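Local coordinates for protein plastocyanin (PDB 1KDJ) that carries electrons from the cytochrome b6-f complex to P700 of photosystem I by means of a single bound copper ion, at residues F41-P44 and A45-G49. Residues are numbered along the deposited sequence; the frame is centred on the assembly and turned at random.
Sequences FDIP and AGAPG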
loop_
_atom_site.group_PDB
_atom_site.type_symbol
_atom_site.label_atom_id
_atom_site.label_comp_id
_atom_site.label_asym_id
_atom_site.label_seq_id
_atom_site.Cartn_x
_atom_site.Cartn_y
_atom_site.Cartn_z
ATOM N N PHE A 41 -1.900 5.524 -0.112
ATOM C CA PHE A 41 -0.710 6.220 -0.571
ATOM C C PHE A 41 -0.673 7.648 -0.118
ATOM O O PHE A 41 -1.705 8.303 -0.122
ATOM C CB PHE A 41 -0.618 6.188 -2.116
ATOM C CG PHE A 41 -0.008 4.884 -2.630
ATOM C CD1 PHE A 41 1.369 4.777 -2.716
ATOM C CD2 PHE A 41 -0.805 3.817 -2.942
ATOM C CE1 PHE A 41 1.933 3.583 -3.116
ATOM C CE2 PHE A 41 -0.230 2.630 -3.338
ATOM C CZ PHE A 41 1.134 2.511 -3.424
ATOM N N ASP A 42 0.474 8.135 0.310
ATOM C CA ASP A 42 0.712 9.540 0.577
ATOM C C ASP A 42 0.785 10.289 -0.753
ATOM O O ASP A 42 1.385 9.788 -1.709
ATOM C CB ASP A 42 2.024 9.764 1.228
ATOM C CG ASP A 42 1.972 10.361 2.609
ATOM O OD1 ASP A 42 1.109 11.192 2.910
ATOM O OD2 ASP A 42 2.830 9.982 3.397
ATOM N N ILE A 43 0.233 11.488 -0.884
ATOM C CA ILE A 43 0.317 12.216 -2.155
ATOM C C ILE A 43 1.473 13.183 -1.971
ATOM O O ILE A 43 1.402 13.969 -1.030
ATOM C CB ILE A 43 -0.964 13.028 -2.460
ATOM C CG1 ILE A 43 -2.226 12.175 -2.363
ATOM C CG2 ILE A 43 -0.792 13.649 -3.850
ATOM C CD1 ILE A 43 -2.304 10.988 -3.310
ATOM N N PRO A 44 2.563 13.184 -2.754
ATOM C CA PRO A 44 3.673 14.099 -2.566
ATOM C C PRO A 44 3.201 15.540 -2.774
ATOM O O PRO A 44 2.296 15.847 -3.567
ATOM C CB PRO A 44 4.696 13.635 -3.565
ATOM C CG PRO A 44 4.280 12.222 -3.914
ATOM C CD PRO A 44 2.770 12.353 -3.926
ATOM N N ALA A 45 3.801 16.455 -2.025
ATOM C CA ALA A 45 3.397 17.844 -2.140
ATOM C C ALA A 45 3.927 18.340 -3.484
ATOM O O ALA A 45 5.046 18.058 -3.944
ATOM C CB ALA A 45 3.994 18.688 -1.021
ATOM N N GLY A 46 2.994 18.963 -4.180
ATOM C CA GLY A 46 3.306 19.543 -5.475
ATOM C C GLY A 46 3.257 18.525 -6.596
ATOM O O GLY A 46 3.602 18.860 -7.731
ATOM N N ALA A 47 2.864 17.280 -6.288
ATOM C CA ALA A 47 2.636 16.267 -7.291
ATOM C C ALA A 47 1.709 16.835 -8.361
ATOM O O ALA A 47 0.754 17.538 -8.015
ATOM C CB ALA A 47 1.956 15.069 -6.664
ATOM N N PRO A 48 1.922 16.625 -9.661
ATOM C CA PRO A 48 0.919 16.855 -10.669
ATOM C C PRO A 48 -0.336 16.058 -10.394
ATOM O O PRO A 48 -0.330 14.932 -9.875
ATOM C CB PRO A 48 1.568 16.463 -11.970
ATOM C CG PRO A 48 2.661 15.519 -11.556
ATOM C CD PRO A 48 3.162 16.159 -10.279
ATOM N N GLY A 49 -1.415 16.665 -10.861
ATOM C CA GLY A 49 -2.740 16.120 -10.783
ATOM C C GLY A 49 -2.822 14.742 -11.381
ATOM O O GLY A 49 -3.607 13.956 -10.856
#
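Pro44 and Ala47 close a type II beta turn through one backbone hydrogen bond, Ala47 N to Pro44 O at 3.1 Å. The bond is fairly straight at the hydrogen (159°), although the donor sits above the carbonyl plane, 54° out of it. Ala45 and Gly46 fill the two corner positions, and Gly46 takes the positive phi (83°) that this turn type needs at its third residue. The nitrogen of Gly46 also lies near Pro44 O, but at an angle too poor for a bond. At the last position of the turn, the methyl group of Ala47 folds back over the proline: its CB lies 3.2 Å from Pro44 O and 3.9 Å from Pro44 CD, so one small side chain meets both the carbonyl and the ring. Ile43 adds a looser apolar touch, CG2 to Ala47 CB at 4.2 Å, made by the branch that stands anti to the backbone N, while the longer CG1-CD1 arm leads away from the turn. Within the plastocyanin beta-sandwich, this turn belongs to the connection from strand 40-41 to helix 49-57, at the protein surface and away from the copper site. Pro48 follows as the N-cap residue, just ahead of the first helical turn. The helix packs back on this segment, Ala52 and Leu55 against Ile43, and Leu55 also against Pro44.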